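Local coordinates for Lmo0488 protein (PDB 5TED) that activates transcription of protocatechuate biosynthesis genes in response to shikimate, which the effector-binding domain described here holds, and probably binds DNA as a LysR-type regulator, at residues T139-L144 with S152-I157; L7-T12 with H16-L21; K44-D49 with E53-A58; F122-I127 with P173-F178. One frame throughout, in Å; residues are numbered along the deposited sequence.

Interaction 1: T139-L144 with S152-I157; sequences TAMVGL and SIMPKI
Met141 is the first residue of 139-144 to touch 152-157, and it carries most of the contact. Its CG is anti to the backbone N (chi1 177°), which sends the chain out from the helix onto the strand. CG of Met141 lies 3.7 Å from CB of Ser152. Further out, SD of Met141 passes CB of Met154 at 3.8 Å. The two methionines run alongside each other in opposite directions, with SD of Met141 4.0 Å from SD of Met154. Ile106 and Phe108 of strand 104-108 also pack on Met141. Helix 138-146 and strand 152-155 follow one another in the LysR effector-binding domain, which has the fold of the periplasmic binding proteins. Their short axes run at 142°, closer to antiparallel than parallel. The strand pairs antiparallel with strand 69-84, and Pro155 in the same segment touches shikimate. Val142 comes next along the helix. CB of Val142 meets CE of Met154 at 4.3 Å. The Met154 side chain rises to it with CG between the backbone N and the carbonyl carbon (chi1 63°), then bends at its last torsion. Leu160 packs on both Val142 and Met154. Another side of the helix faces the second subunit, where Gln40 of that subunit packs on Ala140.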
loop_
_atom_site.group_PDB
_atom_site.type_symbol
_atom_site.label_atom_id
_atom_site.label_comp_id
_atom_site.label_asym_id
_atom_site.label_seq_id
_atom_site.Cartn_x
_atom_site.Cartn_y
_atom_site.Cartn_z
ATOM N N THR A 139 1.730 3.893 4.114
ATOM C CA THR A 139 2.393 4.982 3.404
ATOM C C THR A 139 1.471 6.189 3.280
ATOM O O THR A 139 1.950 7.323 3.356
ATOM C CB THR A 139 2.913 4.531 2.031
ATOM O OG1 THR A 139 1.824 4.381 1.131
ATOM C CG2 THR A 139 3.605 3.185 2.161
ATOM N N ALA A 140 0.151 5.968 3.145
ATOM C CA ALA A 140 -0.792 7.089 3.152
ATOM C C ALA A 140 -0.753 7.830 4.486
ATOM O O ALA A 140 -0.927 9.054 4.535
ATOM C CB ALA A 140 -2.209 6.596 2.859
ATOM N N MET A 141 -0.540 7.099 5.583
ATOM C CA MET A 141 -0.481 7.723 6.901
ATOM C C MET A 141 0.754 8.606 7.043
ATOM O O MET A 141 0.647 9.791 7.378
ATOM C CB MET A 141 -0.513 6.641 7.984
ATOM C CG MET A 141 -0.389 7.165 9.432
ATOM S SD MET A 141 -0.771 5.837 10.606
ATOM C CE MET A 141 -2.530 5.632 10.481
ATOM N N VAL A 142 1.950 8.043 6.828
ATOM C CA VAL A 142 3.131 8.890 6.974
ATOM C C VAL A 142 3.147 9.987 5.905
ATOM O O VAL A 142 3.657 11.098 6.144
ATOM C CB VAL A 142 4.420 8.047 6.973
ATOM C CG1 VAL A 142 4.637 7.339 5.644
ATOM C CG2 VAL A 142 5.619 8.936 7.359
ATOM N N GLY A 143 2.550 9.727 4.740
ATOM C CA GLY A 143 2.431 10.775 3.736
ATOM C C GLY A 143 1.731 12.005 4.282
ATOM O O GLY A 143 2.196 13.134 4.101
ATOM N N LEU A 144 0.620 11.800 4.996
ATOM C CA LEU A 144 -0.122 12.927 5.557
ATOM C C LEU A 144 0.604 13.539 6.752
ATOM O O LEU A 144 0.548 14.765 6.942
ATOM C CB LEU A 144 -1.540 12.495 5.942
ATOM C CG LEU A 144 -2.457 12.180 4.751
ATOM C CD1 LEU A 144 -3.658 11.390 5.229
ATOM C CD2 LEU A 144 -2.902 13.472 4.071
ATOM N N SER A 152 0.638 10.745 14.129
ATOM C CA SER A 152 0.131 9.378 14.090
ATOM C C SER A 152 0.885 8.493 15.078
ATOM O O SER A 152 1.998 8.806 15.498
ATOM C CB SER A 152 0.224 8.795 12.673
ATOM O OG SER A 152 1.558 8.415 12.375
ATOM N N ILE A 153 0.241 7.383 15.449
ATOM C CA ILE A 153 0.898 6.239 16.077
ATOM C C ILE A 153 0.838 5.088 15.083
ATOM O O ILE A 153 -0.233 4.781 14.553
ATOM C CB ILE A 153 0.223 5.859 17.405
ATOM C CG1 ILE A 153 0.864 4.607 18.009
ATOM C CG2 ILE A 153 -1.263 5.610 17.192
ATOM C CD1 ILE A 153 0.329 4.265 19.401
ATOM N N MET A 154 1.977 4.459 14.812
ATOM C CA MET A 154 2.042 3.464 13.745
ATOM C C MET A 154 3.267 2.592 13.974
ATOM O O MET A 154 4.120 2.919 14.800
ATOM C CB MET A 154 2.094 4.129 12.359
ATOM C CG MET A 154 3.316 4.982 12.120
ATOM S SD MET A 154 3.221 6.024 10.632
ATOM C CE MET A 154 2.963 4.783 9.358
ATOM N N PRO A 155 3.387 1.480 13.246
ATOM C CA PRO A 155 4.586 0.643 13.383
ATOM C C PRO A 155 5.819 1.375 12.887
ATOM O O PRO A 155 5.776 2.095 11.888
ATOM C CB PRO A 155 4.289 -0.580 12.497
ATOM C CG PRO A 155 2.883 -0.484 12.090
ATOM C CD PRO A 155 2.464 0.966 12.223
ATOM N N LYS A 156 6.945 1.145 13.558
ATOM C CA LYS A 156 8.206 1.662 13.053
ATOM C C LYS A 156 8.607 0.842 11.829
ATOM O O LYS A 156 8.805 -0.369 11.928
ATOM C CB LYS A 156 9.273 1.611 14.140
ATOM C CG LYS A 156 10.538 2.367 13.753
ATOM C CD LYS A 156 11.711 2.007 14.659
ATOM C CE LYS A 156 12.558 3.231 14.952
ATOM N NZ LYS A 156 13.849 2.892 15.618
ATOM N N ILE A 157 8.639 1.482 10.660
ATOM C CA ILE A 157 8.951 0.822 9.402
ATOM C C ILE A 157 10.010 1.642 8.682
ATOM O O ILE A 157 10.184 2.840 8.934
ATOM C CB ILE A 157 7.704 0.624 8.513
ATOM C CG1 ILE A 157 7.016 1.959 8.222
ATOM C CG2 ILE A 157 6.723 -0.330 9.183
ATOM C CD1 ILE A 157 5.822 1.828 7.288
#

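Interaction 2: L7-T12 with H16-L21. With SKM ((3R,4S,5R)-3,4,5-trihydroxycyclohex-1-ene-1-carboxylic acid), chain D.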
loop_
_atom_site.group_PDB
_atom_site.type_symbol
_atom_site.label_atom_id
_atom_site.label_comp_id
_atom_site.label_asym_id
_atom_site.label_seq_id
_atom_site.Cartn_x
_atom_site.Cartn_y
_atom_site.Cartn_z
ATOM N N LEU A 7 -0.705 -16.563 -0.489
ATOM C CA LEU A 7 -0.338 -15.973 0.791
ATOM C C LEU A 7 -0.883 -14.554 0.859
ATOM O O LEU A 7 -0.508 -13.702 0.044
ATOM C CB LEU A 7 1.179 -15.989 0.941
ATOM C CG LEU A 7 1.713 -15.374 2.221
ATOM C CD1 LEU A 7 1.306 -16.275 3.417
ATOM C CD2 LEU A 7 3.222 -15.270 2.052
ATOM N N GLY A 8 -1.733 -14.290 1.842
ATOM C CA GLY A 8 -2.266 -12.952 2.085
ATOM C C GLY A 8 -1.616 -12.349 3.317
ATOM O O GLY A 8 -1.381 -13.050 4.296
ATOM N N PHE A 9 -1.335 -11.046 3.265
ATOM C CA PHE A 9 -0.637 -10.435 4.389
ATOM C C PHE A 9 -0.942 -8.947 4.521
ATOM O O PHE A 9 -1.342 -8.271 3.566
ATOM C CB PHE A 9 0.873 -10.673 4.295
ATOM C CG PHE A 9 1.513 -10.236 2.999
ATOM C CD1 PHE A 9 1.939 -8.924 2.826
ATOM C CD2 PHE A 9 1.756 -11.157 1.977
ATOM C CE1 PHE A 9 2.587 -8.526 1.658
ATOM C CE2 PHE A 9 2.398 -10.766 0.801
ATOM C CZ PHE A 9 2.813 -9.456 0.640
ATOM N N ILE A 10 -0.741 -8.450 5.745
ATOM C CA ILE A 10 -0.940 -7.036 6.032
ATOM C C ILE A 10 0.193 -6.239 5.398
ATOM O O ILE A 10 1.329 -6.717 5.273
ATOM C CB ILE A 10 -1.023 -6.788 7.548
ATOM C CG1 ILE A 10 0.239 -7.307 8.242
ATOM C CG2 ILE A 10 -2.238 -7.464 8.147
ATOM C CD1 ILE A 10 0.234 -7.089 9.784
ATOM N N TYR A 11 -0.133 -5.006 4.996
ATOM C CA TYR A 11 0.718 -4.222 4.109
ATOM C C TYR A 11 2.169 -4.161 4.568
ATOM O O TYR A 11 3.096 -4.209 3.745
ATOM C CB TYR A 11 0.168 -2.814 4.008
ATOM C CG TYR A 11 -1.203 -2.716 3.406
ATOM C CD1 TYR A 11 -1.399 -2.895 2.045
ATOM C CD2 TYR A 11 -2.305 -2.418 4.202
ATOM C CE1 TYR A 11 -2.667 -2.776 1.479
ATOM C CE2 TYR A 11 -3.582 -2.297 3.647
ATOM C CZ TYR A 11 -3.746 -2.481 2.283
ATOM O OH TYR A 11 -4.988 -2.351 1.708
ATOM N N THR A 12 2.398 -3.927 5.861
ATOM C CA THR A 12 3.789 -3.668 6.219
ATOM C C THR A 12 4.674 -4.886 5.984
ATOM O O THR A 12 5.897 -4.751 6.015
ATOM C CB THR A 12 3.951 -3.185 7.668
ATOM O OG1 THR A 12 3.463 -4.173 8.580
ATOM C CG2 THR A 12 3.231 -1.835 7.893
ATOM N N HIS A 16 9.810 -6.085 3.446
ATOM C CA HIS A 16 10.980 -6.862 3.855
ATOM C C HIS A 16 10.681 -8.259 4.380
ATOM O O HIS A 16 11.441 -9.195 4.097
ATOM C CB HIS A 16 11.760 -6.124 4.939
ATOM C CG HIS A 16 12.155 -4.732 4.549
ATOM N ND1 HIS A 16 13.189 -4.464 3.678
ATOM C CD2 HIS A 16 11.618 -3.532 4.877
ATOM C CE1 HIS A 16 13.279 -3.158 3.493
ATOM N NE2 HIS A 16 12.342 -2.568 4.216
ATOM N N THR A 17 9.633 -8.411 5.197
ATOM C CA THR A 17 9.440 -9.681 5.901
ATOM C C THR A 17 9.060 -10.803 4.945
ATOM O O THR A 17 9.688 -11.868 4.952
ATOM C CB THR A 17 8.405 -9.523 7.017
ATOM O OG1 THR A 17 8.948 -8.652 8.020
ATOM C CG2 THR A 17 8.102 -10.886 7.660
ATOM N N VAL A 18 8.024 -10.605 4.125
ATOM C CA VAL A 18 7.657 -11.638 3.151
ATOM C C VAL A 18 8.790 -11.912 2.168
ATOM O O VAL A 18 9.124 -13.089 1.960
ATOM C CB VAL A 18 6.334 -11.269 2.458
ATOM C CG1 VAL A 18 6.149 -12.072 1.200
ATOM C CG2 VAL A 18 5.188 -11.545 3.408
ATOM N N PRO A 19 9.439 -10.902 1.568
ATOM C CA PRO A 19 10.607 -11.176 0.709
ATOM C C PRO A 19 11.677 -12.011 1.392
ATOM O O PRO A 19 12.221 -12.942 0.782
ATOM C CB PRO A 19 11.135 -9.764 0.396
ATOM C CG PRO A 19 9.898 -8.884 0.467
ATOM C CD PRO A 19 9.095 -9.466 1.602
ATOM N N GLU A 20 11.984 -11.706 2.660
ATOM C CA GLU A 20 13.000 -12.462 3.393
ATOM C C GLU A 20 12.592 -13.919 3.569
ATOM O O GLU A 20 13.408 -14.833 3.389
ATOM C CB GLU A 20 13.247 -11.814 4.758
ATOM C CG GLU A 20 14.427 -12.469 5.553
ATOM C CD GLU A 20 14.762 -11.734 6.860
ATOM O OE1 GLU A 20 14.195 -10.650 7.105
ATOM O OE2 GLU A 20 15.602 -12.236 7.640
ATOM N N LEU A 21 11.335 -14.154 3.940
ATOM C CA LEU A 21 10.827 -15.517 4.095
ATOM C C LEU A 21 10.831 -16.270 2.769
ATOM O O LEU A 21 11.265 -17.426 2.695
ATOM C CB LEU A 21 9.404 -15.464 4.670
ATOM C CG LEU A 21 9.276 -15.051 6.138
ATOM C CD1 LEU A 21 7.837 -14.829 6.492
ATOM C CD2 LEU A 21 9.860 -16.150 7.056
HETATM O O12 SKM D . -0.799 -1.893 7.478
HETATM C C8 SKM D . -1.702 -1.175 8.314
HETATM C C6 SKM D . -3.005 -1.541 8.081
HETATM O O7 SKM D . -3.905 -0.827 8.928
HETATM C C5 SKM D . -3.304 -3.141 8.366
HETATM C C4 SKM D . -2.825 -3.585 9.680
HETATM C C1 SKM D . -3.344 -4.876 10.331
HETATM O O2 SKM D . -4.440 -5.364 9.930
HETATM O O3 SKM D . -2.688 -5.426 11.268
HETATM C C10 SKM D . -1.682 -2.736 10.415
HETATM C C9 SKM D . -1.292 -1.449 9.927
HETATM O O11 SKM D . 0.070 -1.335 10.050
HETATM O O HOH W 1 8.277 -6.041 5.791
#
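The Phe9 ring has Val18 over one face. CG2 of Val18 stands 3.7 Å above the ring plane, over its centre. This is a CH-pi contact, with the methyl 13° off the ring normal. The Tyr11 ring meets shikimate at its edge instead. O12 of shikimate lies in that ring's plane, 3.6 Å from CD2 of Tyr11, while the phenol OH is hydrogen-bonded to Glu136. Val18 uses both branches on the strand. CG1 of Val18, anti to the backbone N (chi1 163°), reaches CD2 of Leu7 at 4.4 Å, and CG2 takes the Phe9 ring. Strand 4-10, helix 17-26 and strand 35-41 form a beta-alpha-beta unit, and this contact packs the helix on its first strand. Phe38 of strand 35-41 and Ile59 of strand 57-60 pack on both Phe9 and Val18. Ala140 of the second subunit also lies against Phe9. A water spans the loop between strand and helix. It donates to O of Thr12 at 2.7 Å and accepts from N of Thr17 at 2.8 Å, so it satisfies a backbone N-H in the first turn of the helix. On the ligand side, CG2 of Ile10 lies 3.5 Å from O2 of shikimate, and CG2 of Thr12 comes 3.9 Å from O11 of shikimate. The segments therefore meet through apolar packing plus one bridging water. Ile10, Tyr11 and Thr12 offer shikimate mostly carbon, while hydrogen bonds to it come from residues such as Thr43, Ser61, Asp138 and Arg177.

Interaction 3: K44-D49 with E53-A58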
loop_
_atom_site.group_PDB
_atom_site.type_symbol
_atom_site.label_atom_id
_atom_site.label_comp_id
_atom_site.label_asym_id
_atom_site.label_seq_id
_atom_site.Cartn_x
_atom_site.Cartn_y
_atom_site.Cartn_z
ATOM N N LYS A 44 -8.938 -7.199 8.888
ATOM C CA LYS A 44 -10.358 -7.528 8.902
ATOM C C LYS A 44 -10.831 -8.054 7.543
ATOM O O LYS A 44 -11.707 -8.922 7.490
ATOM C CB LYS A 44 -11.156 -6.309 9.366
ATOM C CG LYS A 44 -10.938 -5.985 10.866
ATOM C CD LYS A 44 -11.289 -7.182 11.774
ATOM C CE LYS A 44 -11.192 -6.859 13.277
ATOM N NZ LYS A 44 -9.803 -6.878 13.857
ATOM N N SER A 45 -10.219 -7.610 6.440
ATOM C CA SER A 45 -10.520 -8.220 5.146
ATOM C C SER A 45 -9.835 -9.577 4.978
ATOM O O SER A 45 -10.411 -10.489 4.373
ATOM C CB SER A 45 -10.125 -7.265 4.017
ATOM O OG SER A 45 -8.883 -7.615 3.442
ATOM N N ILE A 46 -8.631 -9.738 5.535
ATOM C CA ILE A 46 -7.841 -10.955 5.338
ATOM C C ILE A 46 -8.533 -12.167 5.951
ATOM O O ILE A 46 -8.482 -13.275 5.397
ATOM C CB ILE A 46 -6.424 -10.755 5.914
ATOM C CG1 ILE A 46 -5.591 -9.894 4.948
ATOM C CG2 ILE A 46 -5.758 -12.102 6.244
ATOM C CD1 ILE A 46 -4.269 -9.388 5.538
ATOM N N ILE A 47 -9.167 -11.990 7.110
ATOM C CA ILE A 47 -9.781 -13.129 7.799
ATOM C C ILE A 47 -10.827 -13.829 6.937
ATOM O O ILE A 47 -10.769 -15.066 6.818
ATOM C CB ILE A 47 -10.360 -12.679 9.151
ATOM C CG1 ILE A 47 -9.255 -12.212 10.099
ATOM C CG2 ILE A 47 -11.208 -13.791 9.754
ATOM C CD1 ILE A 47 -8.286 -13.300 10.516
ATOM N N PRO A 48 -11.813 -13.132 6.352
ATOM C CA PRO A 48 -12.771 -13.830 5.475
ATOM C C PRO A 48 -12.108 -14.555 4.318
ATOM O O PRO A 48 -12.604 -15.608 3.894
ATOM C CB PRO A 48 -13.684 -12.697 4.976
ATOM C CG PRO A 48 -13.533 -11.600 5.965
ATOM C CD PRO A 48 -12.146 -11.705 6.523
ATOM N N ASP A 49 -11.021 -14.003 3.762
ATOM C CA ASP A 49 -10.367 -14.657 2.631
ATOM C C ASP A 49 -9.574 -15.882 3.051
ATOM O O ASP A 49 -9.258 -16.727 2.199
ATOM C CB ASP A 49 -9.468 -13.677 1.884
ATOM C CG ASP A 49 -10.257 -12.720 1.017
ATOM O OD1 ASP A 49 -11.434 -13.019 0.757
ATOM O OD2 ASP A 49 -9.702 -11.702 0.555
ATOM N N GLU A 53 -10.998 -19.604 1.721
ATOM C CA GLU A 53 -9.908 -20.348 1.103
ATOM C C GLU A 53 -9.268 -19.622 -0.067
ATOM O O GLU A 53 -8.520 -20.248 -0.826
ATOM C CB GLU A 53 -10.381 -21.734 0.652
ATOM C CG GLU A 53 -10.883 -22.595 1.809
ATOM C CD GLU A 53 -11.393 -23.946 1.360
ATOM O OE1 GLU A 53 -12.630 -24.149 1.373
ATOM O OE2 GLU A 53 -10.557 -24.798 0.996
ATOM N N LYS A 54 -9.521 -18.318 -0.232
ATOM C CA LYS A 54 -8.767 -17.557 -1.223
ATOM C C LYS A 54 -7.281 -17.563 -0.894
ATOM O O LYS A 54 -6.436 -17.599 -1.799
ATOM C CB LYS A 54 -9.288 -16.123 -1.309
ATOM C CG LYS A 54 -10.540 -15.975 -2.151
ATOM C CD LYS A 54 -10.775 -14.518 -2.530
ATOM C CE LYS A 54 -11.873 -14.378 -3.579
ATOM N NZ LYS A 54 -13.147 -15.006 -3.139
ATOM N N PHE A 55 -6.947 -17.509 0.398
ATOM C CA PHE A 55 -5.583 -17.627 0.890
ATOM C C PHE A 55 -5.395 -19.006 1.521
ATOM O O PHE A 55 -6.278 -19.497 2.234
ATOM C CB PHE A 55 -5.259 -16.542 1.952
ATOM C CG PHE A 55 -5.583 -15.131 1.529
ATOM C CD1 PHE A 55 -5.602 -14.771 0.193
ATOM C CD2 PHE A 55 -5.875 -14.160 2.485
ATOM C CE1 PHE A 55 -5.904 -13.458 -0.193
ATOM C CE2 PHE A 55 -6.184 -12.864 2.112
ATOM C CZ PHE A 55 -6.193 -12.505 0.772
ATOM N N ASP A 56 -4.249 -19.635 1.241
ATOM C CA ASP A 56 -3.836 -20.837 1.964
ATOM C C ASP A 56 -3.326 -20.490 3.361
ATOM O O ASP A 56 -3.526 -21.250 4.317
ATOM C CB ASP A 56 -2.751 -21.576 1.182
ATOM C CG ASP A 56 -3.230 -22.031 -0.181
ATOM O OD1 ASP A 56 -4.236 -22.777 -0.221
ATOM O OD2 ASP A 56 -2.610 -21.638 -1.201
ATOM N N LEU A 57 -2.649 -19.351 3.480
ATOM C CA LEU A 57 -2.046 -18.891 4.725
ATOM C C LEU A 57 -2.132 -17.376 4.754
ATOM O O LEU A 57 -2.149 -16.731 3.703
ATOM C CB LEU A 57 -0.568 -19.291 4.845
ATOM C CG LEU A 57 -0.184 -20.773 4.743
ATOM C CD1 LEU A 57 1.323 -20.959 4.604
ATOM C CD2 LEU A 57 -0.713 -21.536 5.946
ATOM N N ALA A 58 -2.130 -16.804 5.957
ATOM C CA ALA A 58 -2.134 -15.356 6.074
ATOM C C ALA A 58 -1.148 -14.927 7.149
ATOM O O ALA A 58 -0.816 -15.690 8.057
ATOM C CB ALA A 58 -3.529 -14.813 6.392
HETATM O O HOH W 2 -12.952 -12.300 -1.191
#
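Asp49 and Phe55 each turn CG anti to their own carbonyl carbon, with chi1 -76° and -51°, and this brings the Asp49 side chain over the Phe55 ring. CB of Asp49 sits over one face, 3.4 Å from CE2 of Phe55 and offset toward the rim, in a CH-pi contact. The carboxylate stands nearly upright to the ring, their planes 83° apart. OD2 of Asp49 comes 3.6 Å from CZ of Phe55. The other oxygen, OD1 of Asp49, is hydrogen-bonded to Asn52 and accepts from a water at 2.6 Å. That water also takes a weak hydrogen bond from NZ of Lys54, so the lysine and the aspartate are linked through it; NZ of Lys54 is 4.7 Å from OD1 of Asp49. The backbone closes the turn. N of Phe55 donates to O of Asp49 at 3.0 Å, almost straight but from above the carbonyl plane. Deeper in, CG2 of Ile46 packs on CB of Ala58 at 3.5 Å, and CG1 of Ile46 meets CE2 of Phe55 at 4.1 Å. The contact thus lies where the chain leaves helix 43-51 and turns back into strand 57-60. That strand runs between strands 4-10 and 177-184. Phe39 of strand 35-41 meets the Phe55 ring, and Ile10 of strand 4-10 packs on Ile46.

Interaction 4: F122-I127 with P173-F178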
loop_
_atom_site.group_PDB
_atom_site.type_symbol
_atom_site.label_atom_id
_atom_site.label_comp_id
_atom_site.label_asym_id
_atom_site.label_seq_id
_atom_site.Cartn_x
_atom_site.Cartn_y
_atom_site.Cartn_z
ATOM N N PHE A 122 -4.703 3.850 24.447
ATOM C CA PHE A 122 -5.338 5.116 24.805
ATOM C C PHE A 122 -6.315 4.935 25.955
ATOM O O PHE A 122 -6.427 5.806 26.827
ATOM C CB PHE A 122 -6.066 5.726 23.596
ATOM C CG PHE A 122 -5.155 6.364 22.582
ATOM C CD1 PHE A 122 -4.470 7.536 22.880
ATOM C CD2 PHE A 122 -5.015 5.813 21.311
ATOM C CE1 PHE A 122 -3.619 8.120 21.945
ATOM C CE2 PHE A 122 -4.181 6.401 20.358
ATOM C CZ PHE A 122 -3.485 7.561 20.676
ATOM N N ALA A 123 -7.051 3.823 25.966
ATOM C CA ALA A 123 -7.959 3.567 27.079
ATOM C C ALA A 123 -7.186 3.355 28.377
ATOM O O ALA A 123 -7.628 3.786 29.449
ATOM C CB ALA A 123 -8.851 2.370 26.763
ATOM N N GLU A 124 -6.030 2.692 28.303
ATOM C CA GLU A 124 -5.228 2.466 29.504
ATOM C C GLU A 124 -4.856 3.779 30.178
ATOM O O GLU A 124 -4.912 3.892 31.408
ATOM C CB GLU A 124 -3.962 1.690 29.156
ATOM C CG GLU A 124 -3.022 1.499 30.322
ATOM C CD GLU A 124 -1.868 0.581 29.989
ATOM O OE1 GLU A 124 -1.923 -0.091 28.934
ATOM O OE2 GLU A 124 -0.906 0.531 30.786
ATOM N N ILE A 125 -4.462 4.779 29.391
ATOM C CA ILE A 125 -4.056 6.073 29.926
ATOM C C ILE A 125 -5.266 7.005 29.969
ATOM O O ILE A 125 -5.127 8.215 30.181
ATOM C CB ILE A 125 -2.888 6.665 29.113
ATOM C CG1 ILE A 125 -3.274 6.824 27.638
ATOM C CG2 ILE A 125 -1.658 5.773 29.231
ATOM C CD1 ILE A 125 -2.308 7.683 26.835
ATOM N N ASN A 126 -6.456 6.443 29.751
ATOM C CA ASN A 126 -7.725 7.173 29.858
ATOM C C ASN A 126 -7.709 8.475 29.054
ATOM O O ASN A 126 -8.053 9.546 29.551
ATOM C CB ASN A 126 -8.061 7.439 31.331
ATOM C CG ASN A 126 -9.556 7.504 31.588
ATOM O OD1 ASN A 126 -10.236 6.476 31.625
ATOM N ND2 ASN A 126 -10.073 8.716 31.774
ATOM N N ILE A 127 -7.328 8.372 27.784
ATOM C CA ILE A 127 -7.289 9.505 26.865
ATOM C C ILE A 127 -8.142 9.181 25.650
ATOM O O ILE A 127 -8.107 8.054 25.137
ATOM C CB ILE A 127 -5.848 9.857 26.445
ATOM C CG1 ILE A 127 -5.087 10.450 27.628
ATOM C CG2 ILE A 127 -5.838 10.793 25.243
ATOM C CD1 ILE A 127 -3.675 10.856 27.280
ATOM N N PRO A 173 2.337 4.133 27.548
ATOM C CA PRO A 173 2.404 2.755 28.046
ATOM C C PRO A 173 3.127 1.851 27.042
ATOM O O PRO A 173 3.087 2.135 25.855
ATOM C CB PRO A 173 0.935 2.359 28.187
ATOM C CG PRO A 173 0.226 3.181 27.161
ATOM C CD PRO A 173 1.016 4.448 26.970
ATOM N N LYS A 174 3.783 0.791 27.502
ATOM C CA LYS A 174 4.518 -0.105 26.627
ATOM C C LYS A 174 3.778 -1.424 26.489
ATOM O O LYS A 174 3.439 -2.061 27.489
ATOM N N HIS A 175 3.525 -1.817 25.242
ATOM C CA HIS A 175 2.907 -3.112 24.992
ATOM C C HIS A 175 3.384 -3.650 23.647
ATOM O O HIS A 175 3.682 -2.892 22.718
ATOM C CB HIS A 175 1.370 -3.040 25.041
ATOM C CG HIS A 175 0.810 -2.848 26.423
ATOM N ND1 HIS A 175 0.626 -3.892 27.306
ATOM C CD2 HIS A 175 0.392 -1.734 27.071
ATOM C CE1 HIS A 175 0.121 -3.429 28.437
ATOM N NE2 HIS A 175 -0.032 -2.122 28.320
ATOM N N ASP A 176 3.442 -4.974 23.560
ATOM C CA ASP A 176 3.997 -5.652 22.403
ATOM C C ASP A 176 2.977 -5.711 21.272
ATOM O O ASP A 176 1.785 -5.926 21.500
ATOM C CB ASP A 176 4.450 -7.056 22.792
ATOM C CG ASP A 176 5.484 -7.034 23.899
ATOM O OD1 ASP A 176 6.654 -6.709 23.604
ATOM O OD2 ASP A 176 5.117 -7.317 25.063
ATOM N N ARG A 177 3.445 -5.457 20.058
ATOM C CA ARG A 177 2.652 -5.608 18.840
ATOM C C ARG A 177 3.166 -6.879 18.171
ATOM O O ARG A 177 4.253 -6.883 17.603
ATOM C CB ARG A 177 2.813 -4.391 17.919
ATOM C CG ARG A 177 1.859 -4.321 16.713
ATOM C CD ARG A 177 2.096 -5.471 15.700
ATOM N NE ARG A 177 1.591 -5.157 14.359
ATOM C CZ ARG A 177 0.361 -5.426 13.920
ATOM N NH1 ARG A 177 -0.518 -6.031 14.711
ATOM N NH2 ARG A 177 0.016 -5.107 12.674
ATOM N N PHE A 178 2.404 -7.963 18.267
ATOM C CA PHE A 178 2.769 -9.217 17.626
ATOM C C PHE A 178 2.016 -9.380 16.313
ATOM O O PHE A 178 0.901 -8.872 16.151
ATOM C CB PHE A 178 2.477 -10.411 18.529
ATOM C CG PHE A 178 3.401 -10.514 19.700
ATOM C CD1 PHE A 178 4.709 -10.939 19.538
ATOM C CD2 PHE A 178 2.959 -10.176 20.967
ATOM C CE1 PHE A 178 5.556 -11.028 20.626
ATOM C CE2 PHE A 178 3.800 -10.265 22.054
ATOM C CZ PHE A 178 5.097 -10.688 21.888
#
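The backbone leaves its helix at Ile125, whose CA is 7.5 Å from CA of Pro173, the nearest across the two segments. Glu124, on the last turn, stretches out in an extended chain from a CG anti to the backbone N. OE1 of Glu124 accepts from NE2 of His175 at 2.8 Å, a histidine-carboxylate hydrogen bond near the surface. OE1 uses its syn lone pair, but the bond is bent, 130° at the hydrogen, and the oxygen is tilted 26° from the imidazole plane. The carboxylate and the ring are turned 70° apart. These residues tie the end of helix 115-124 to the stretch leading into strand 177-184 of the effector-binding domain. The helix ends in a Schellman motif with Asn126, of positive phi, as its C-prime residue. N of Ile127 is hydrogen-bonded to O of Phe122, and N of Asn126 to O of Ala123. OE2 of Glu124 lies 3.7 Å from CB of Pro173, which follows a cis peptide bond. CG2 of Ile125 meets CD of Pro173, also at 3.7 Å, the two side chains crossing at about a right angle. Leu121 packs on Pro173 and His175. Further along, NH2 of Arg177 is hydrogen-bonded to O3 of shikimate.

In the fold
Along the chain, interaction 2 comes first, then interaction 3; interaction 4 follows and encloses interaction 1 in its long loop. All four reach one mixed sheet of the effector-binding domain. Interactions 2 and 3 have centres 14 Å apart and touch where the neighbouring strands 4-10 and 57-60 run parallel. Interaction 4 lies on the opposite side of the chain's centre from interaction 2, their centres 25 Å apart, yet Ile10 packs on Arg177. Interactions 1 and 2, centres 17 Å apart, touch through Ile157 and Thr12, and both meet the second subunit. Shikimate contacts Pro155, 10-12 and Arg177, so the ligand joins parts of interactions 1, 2 and 4.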